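AlgW protein (Pseudomonas aeruginosa, PDB 7CO3) probably acts as an HtrA-type serine endopeptidase, cutting peptide bonds with a trypsin-like protease domain that is joined to a peptide-binding PDZ domain. Local coordinates at residues N68-K73 with Q130-L135; A109-A114 with N163-T168. The protein carries 1 engineered substitution. One frame throughout, in Å; residues are numbered along the deposited sequence.

Contact 1 of 2, residues N68-K73 with Q130-L135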
loop_
_atom_site.group_PDB
_atom_site.type_symbol
_atom_site.label_atom_id
_atom_site.label_comp_id
_atom_site.label_asym_id
_atom_site.label_seq_id
_atom_site.Cartn_x
_atom_site.Cartn_y
_atom_site.Cartn_z
ATOM N N ASN B 68 1.959 -22.863 -0.305
ATOM C CA ASN B 68 1.891 -22.485 1.101
ATOM C C ASN B 68 2.693 -23.450 1.981
ATOM O O ASN B 68 2.685 -24.669 1.775
ATOM C CB ASN B 68 0.430 -22.441 1.565
ATOM C CG ASN B 68 -0.402 -21.424 0.785
ATOM O OD1 ASN B 68 0.136 -20.503 0.192
ATOM N ND2 ASN B 68 -1.708 -21.603 0.777
ATOM N N LEU B 69 3.342 -22.896 2.997
ATOM C CA LEU B 69 4.087 -23.653 3.992
ATOM C C LEU B 69 3.401 -23.486 5.345
ATOM O O LEU B 69 3.084 -22.356 5.748
ATOM C CB LEU B 69 5.543 -23.177 4.108
ATOM C CG LEU B 69 6.599 -23.484 3.018
ATOM C CD1 LEU B 69 7.978 -23.178 3.543
ATOM C CD2 LEU B 69 6.551 -24.949 2.468
ATOM N N TYR B 70 3.192 -24.613 6.038
ATOM C CA TYR B 70 2.676 -24.683 7.406
ATOM C C TYR B 70 3.656 -25.506 8.216
ATOM O O TYR B 70 3.832 -26.694 7.934
ATOM C CB TYR B 70 1.284 -25.321 7.465
ATOM C CG TYR B 70 0.308 -24.696 6.521
ATOM C CD1 TYR B 70 -0.220 -23.432 6.774
ATOM C CD2 TYR B 70 -0.068 -25.343 5.358
ATOM C CE1 TYR B 70 -1.104 -22.835 5.901
ATOM C CE2 TYR B 70 -0.948 -24.761 4.474
ATOM C CZ TYR B 70 -1.462 -23.512 4.746
ATOM O OH TYR B 70 -2.334 -22.947 3.868
ATOM N N THR B 71 4.288 -24.875 9.206
ATOM C CA THR B 71 5.358 -25.472 9.985
ATOM C C THR B 71 4.952 -25.534 11.458
ATOM O O THR B 71 4.309 -24.614 11.979
ATOM C CB THR B 71 6.691 -24.700 9.811
ATOM O OG1 THR B 71 6.593 -23.369 10.352
ATOM C CG2 THR B 71 7.063 -24.601 8.351
ATOM N N THR B 72 5.308 -26.637 12.114
ATOM C CA THR B 72 5.102 -26.793 13.546
ATOM C C THR B 72 6.449 -26.998 14.213
ATOM O O THR B 72 7.297 -27.730 13.696
ATOM C CB THR B 72 4.129 -27.925 13.875
ATOM O OG1 THR B 72 4.447 -29.064 13.072
ATOM C CG2 THR B 72 2.716 -27.505 13.558
ATOM N N LYS B 73 6.629 -26.322 15.351
ATOM C CA LYS B 73 7.900 -26.167 16.050
ATOM C C LYS B 73 7.598 -26.054 17.539
ATOM O O LYS B 73 6.444 -25.924 17.941
ATOM C CB LYS B 73 8.644 -24.915 15.554
ATOM C CG LYS B 73 10.055 -24.748 16.090
ATOM C CD LYS B 73 10.486 -23.291 16.128
ATOM C CE LYS B 73 12.009 -23.168 16.089
ATOM N NZ LYS B 73 12.695 -23.914 17.180
ATOM N N GLN B 130 7.880 -30.321 11.755
ATOM C CA GLN B 130 7.146 -30.792 10.593
ATOM C C GLN B 130 6.900 -29.617 9.646
ATOM O O GLN B 130 6.688 -28.482 10.092
ATOM C CB GLN B 130 5.834 -31.434 11.017
ATOM C CG GLN B 130 5.085 -32.111 9.910
ATOM C CD GLN B 130 3.724 -32.593 10.369
ATOM O OE1 GLN B 130 2.822 -31.799 10.635
ATOM N NE2 GLN B 130 3.575 -33.902 10.484
ATOM N N ILE B 131 6.946 -29.894 8.344
ATOM C CA ILE B 131 6.733 -28.895 7.291
ATOM C C ILE B 131 5.764 -29.481 6.282
ATOM O O ILE B 131 6.083 -30.477 5.626
ATOM C CB ILE B 131 8.051 -28.483 6.599
ATOM C CG1 ILE B 131 9.037 -27.934 7.608
ATOM C CG2 ILE B 131 7.821 -27.413 5.515
ATOM C CD1 ILE B 131 10.445 -27.878 7.089
ATOM N N ILE B 132 4.585 -28.875 6.166
ATOM C CA ILE B 132 3.607 -29.228 5.147
ATOM C C ILE B 132 3.658 -28.217 4.004
ATOM O O ILE B 132 3.684 -26.996 4.227
ATOM C CB ILE B 132 2.189 -29.325 5.725
ATOM C CG1 ILE B 132 2.132 -30.448 6.770
ATOM C CG2 ILE B 132 1.183 -29.562 4.615
ATOM C CD1 ILE B 132 1.814 -30.001 8.168
ATOM N N VAL B 133 3.675 -28.745 2.785
ATOM C CA VAL B 133 3.617 -27.986 1.552
ATOM C C VAL B 133 2.207 -28.143 1.002
ATOM O O VAL B 133 1.705 -29.267 0.886
ATOM C CB VAL B 133 4.657 -28.504 0.546
ATOM C CG1 VAL B 133 4.319 -28.057 -0.836
ATOM C CG2 VAL B 133 6.077 -28.106 0.947
ATOM N N ALA B 134 1.552 -27.028 0.687
ATOM C CA ALA B 134 0.214 -27.057 0.110
ATOM C C ALA B 134 0.247 -26.380 -1.250
ATOM O O ALA B 134 0.527 -25.173 -1.351
ATOM C CB ALA B 134 -0.821 -26.404 1.034
ATOM N N LEU B 135 -0.064 -27.151 -2.292
ATOM C CA LEU B 135 0.030 -26.643 -3.648
ATOM C C LEU B 135 -1.269 -25.976 -4.065
ATOM O O LEU B 135 -2.338 -26.225 -3.493
ATOM C CB LEU B 135 0.381 -27.769 -4.616
ATOM C CG LEU B 135 1.724 -28.438 -4.326
ATOM C CD1 LEU B 135 1.987 -29.468 -5.396
ATOM C CD2 LEU B 135 2.856 -27.424 -4.253
HETATM O O HOH W 1 3.275 -28.343 10.426
#
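Leu69 places CG beside its backbone N, anti to the carbonyl carbon (chi1 -73°), and Val133 does the same with CG2. As a non-hydrogen-bonded pair the two side chains lie alongside each other on one face of the sheet, and Leu69 CD2 meets Val133 CG2 at 3.5 Å. Their strands, 66-72 and 130-134, are the first and the last in order across the six-stranded antiparallel sheet, and this pairing closes it into the N-terminal beta-barrel of the chymotrypsin-like fold. Six backbone hydrogen bonds hold the seam, two for each of the pairs Asn68-Ala134, Tyr70-Ile132 and Thr72-Gln130. The bond from Ile132 N to Tyr70 O is 2.9 Å long and almost straight, at 175°. At the Thr72 end the return bond, Gln130 N to Thr72 O, has stretched to 3.3 Å.

On the buried face Thr71 CG2 packs against Ile131 CG1 at 3.9 Å, while Thr71 OG1 bonds to Ser105 OG on the neighbouring strand. Helix 122-125 covers this side, with Thr125 against both Leu69 and Ile131.

The more open face carries Asn68, Tyr70, Thr72, Gln130, Ile132 and Ala134. Here Ala134 CB comes up at the edge of the Tyr70 ring, near its plane, 3.8 Å from CE2. Thr72 holds OG1 between its backbone N and carbonyl carbon (chi1 44°), 3.4 Å from Gln130 CB. A water hydrogen-bonds to that hydroxyl, with Thr72 OG1 3.0 Å from the water oxygen, and is placed to donate to Tyr70 O as well, though more acceptors surround it than it has protons.

Contact 2 of 2, residues A109-A114 with N163-T168; sequences AVIMSA and NLPAMT
Ile111 and Met167 share the one direct hydrogen bond of this contact: Met167 N reaches Ile111 O at 3.1 Å. It is nearly linear at the hydrogen (174°), and the donor lies almost on the extension of the carbonyl bond.

Van der Waals packing adds most of the remaining contact. Met167 sets CG anti to its backbone N (chi1 -175°), and the chain then bends at both following torsions. That curl brings the methyl CE to Val110 CG1 at 3.7 Å, and Met167 CB also lies against Val110 CG1; the two side chains cross at a slant. At the other end Ala166 CB points at the backbone of the strand and rests 4.0 Å from Ser113 CA. Leu164 CB lies 3.9 Å from Ala114 O.

Segment 109-114 takes in the last part of strand 104-113 of the N-terminal barrel in this two-barrel, chymotrypsin-like fold, and 163-168 belongs to the link that runs on to the second barrel. Leu238 of that second barrel touches both Met112 and Met167 and bonds to the backbone of Thr168.

One polar atom is poorly served. Pro165 O is buried against Ile111, with CG2 at 3.6 Å and CB and CD1 also close by, and has no hydrogen-bond partner in the model. On the ring side, Ile111 CD1 packs more loosely, 4.3 Å from Pro165 CD.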
loop_
_atom_site.group_PDB
_atom_site.type_symbol
_atom_site.label_atom_id
_atom_site.label_comp_id
_atom_site.label_asym_id
_atom_site.label_seq_id
_atom_site.Cartn_x
_atom_site.Cartn_y
_atom_site.Cartn_z
ATOM N N ALA B 109 6.694 -20.813 -0.354
ATOM C CA ALA B 109 7.879 -21.452 -0.925
ATOM C C ALA B 109 7.691 -21.547 -2.430
ATOM O O ALA B 109 6.573 -21.487 -2.934
ATOM C CB ALA B 109 8.133 -22.847 -0.335
ATOM N N VAL B 110 8.800 -21.679 -3.154
ATOM C CA VAL B 110 8.737 -21.729 -4.611
ATOM C C VAL B 110 9.280 -23.061 -5.133
ATOM O O VAL B 110 10.415 -23.436 -4.838
ATOM C CB VAL B 110 9.495 -20.559 -5.260
ATOM C CG1 VAL B 110 9.370 -20.700 -6.777
ATOM C CG2 VAL B 110 8.909 -19.204 -4.776
ATOM N N ILE B 111 8.492 -23.724 -5.969
ATOM C CA ILE B 111 8.927 -24.949 -6.633
ATOM C C ILE B 111 9.901 -24.593 -7.740
ATOM O O ILE B 111 9.514 -23.983 -8.741
ATOM C CB ILE B 111 7.741 -25.730 -7.201
ATOM C CG1 ILE B 111 6.675 -25.941 -6.145
ATOM C CG2 ILE B 111 8.229 -27.075 -7.800
ATOM C CD1 ILE B 111 5.331 -26.289 -6.728
ATOM N N MET B 112 11.158 -24.993 -7.572
ATOM C CA MET B 112 12.210 -24.669 -8.526
ATOM C C MET B 112 12.470 -25.754 -9.574
ATOM O O MET B 112 13.015 -25.437 -10.634
ATOM C CB MET B 112 13.507 -24.364 -7.776
ATOM C CG MET B 112 13.396 -23.261 -6.749
ATOM S SD MET B 112 12.822 -21.714 -7.519
ATOM C CE MET B 112 14.396 -21.038 -8.048
ATOM N N SER B 113 12.124 -27.022 -9.330
ATOM C CA SER B 113 12.301 -28.032 -10.374
ATOM C C SER B 113 11.263 -29.130 -10.213
ATOM O O SER B 113 10.723 -29.343 -9.119
ATOM C CB SER B 113 13.714 -28.630 -10.382
ATOM O OG SER B 113 14.017 -29.297 -9.165
ATOM N N ALA B 114 10.977 -29.814 -11.332
ATOM C CA ALA B 114 9.916 -30.817 -11.359
ATOM C C ALA B 114 10.235 -31.993 -10.462
ATOM O O ALA B 114 9.326 -32.748 -10.098
ATOM C CB ALA B 114 9.658 -31.317 -12.789
ATOM N N ASN B 163 4.136 -34.721 -11.536
ATOM C CA ASN B 163 3.575 -33.711 -12.436
ATOM C C ASN B 163 3.540 -32.334 -11.774
ATOM O O ASN B 163 2.518 -31.644 -11.744
ATOM C CB ASN B 163 2.183 -34.109 -12.943
ATOM C CG ASN B 163 2.182 -35.428 -13.720
ATOM O OD1 ASN B 163 1.123 -35.903 -14.146
ATOM N ND2 ASN B 163 3.366 -36.022 -13.913
ATOM N N LEU B 164 4.674 -31.946 -11.243
ATOM C CA LEU B 164 4.820 -30.697 -10.511
ATOM C C LEU B 164 5.067 -29.536 -11.474
ATOM O O LEU B 164 5.848 -29.672 -12.419
ATOM C CB LEU B 164 5.966 -30.810 -9.529
ATOM C CG LEU B 164 5.587 -31.475 -8.209
ATOM C CD1 LEU B 164 6.741 -31.415 -7.209
ATOM C CD2 LEU B 164 4.332 -30.824 -7.648
ATOM N N PRO B 165 4.412 -28.368 -11.252
ATOM C CA PRO B 165 4.702 -27.192 -12.082
ATOM C C PRO B 165 5.905 -26.433 -11.555
ATOM O O PRO B 165 5.944 -26.064 -10.379
ATOM C CB PRO B 165 3.419 -26.357 -11.976
ATOM C CG PRO B 165 2.905 -26.660 -10.571
ATOM C CD PRO B 165 3.441 -28.059 -10.187
ATOM N N ALA B 166 6.893 -26.187 -12.400
ATOM C CA ALA B 166 8.094 -25.494 -11.973
ATOM C C ALA B 166 8.081 -24.038 -12.446
ATOM O O ALA B 166 7.600 -23.711 -13.531
ATOM C CB ALA B 166 9.354 -26.209 -12.456
ATOM N N MET B 167 8.626 -23.169 -11.607
ATOM C CA MET B 167 8.767 -21.764 -11.944
ATOM C C MET B 167 9.761 -21.585 -13.088
ATOM O O MET B 167 10.802 -22.243 -13.134
ATOM C CB MET B 167 9.261 -21.016 -10.709
ATOM C CG MET B 167 9.333 -19.550 -10.919
ATOM S SD MET B 167 7.684 -18.854 -11.002
ATOM C CE MET B 167 7.161 -19.172 -9.332
ATOM N N THR B 168 9.437 -20.682 -14.008
ATOM C CA THR B 168 10.411 -20.196 -14.978
ATOM C C THR B 168 11.287 -19.155 -14.305
ATOM O O THR B 168 10.837 -18.440 -13.405
ATOM C CB THR B 168 9.722 -19.563 -16.188
ATOM O OG1 THR B 168 8.795 -20.487 -16.751
ATOM C CG2 THR B 168 10.737 -19.199 -17.255
HETATM O O HOH W 2 13.189 -23.405 -11.906
#

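Overall arrangement
From the N terminus the chain passes helix 56-62 and lays down strand 66-72, the first half of contact 1. Strand 104-113 follows, its end serving contact 2, before strand 130-134 returns to complete contact 1. After strands 140-149 and 154-158, loop 163-168 comes back to complete contact 2. The two closures therefore cross: each encloses one segment of the other. Contact 1 shuts the first barrel on itself, whereas contact 2 fastens the linker toward strand 180-185 and the second barrel onto it. They also touch directly: Leu135 packs on Leu164 and Ile111, and Leu69 meets Ala109 between the neighbouring strands 66-72 and 104-113.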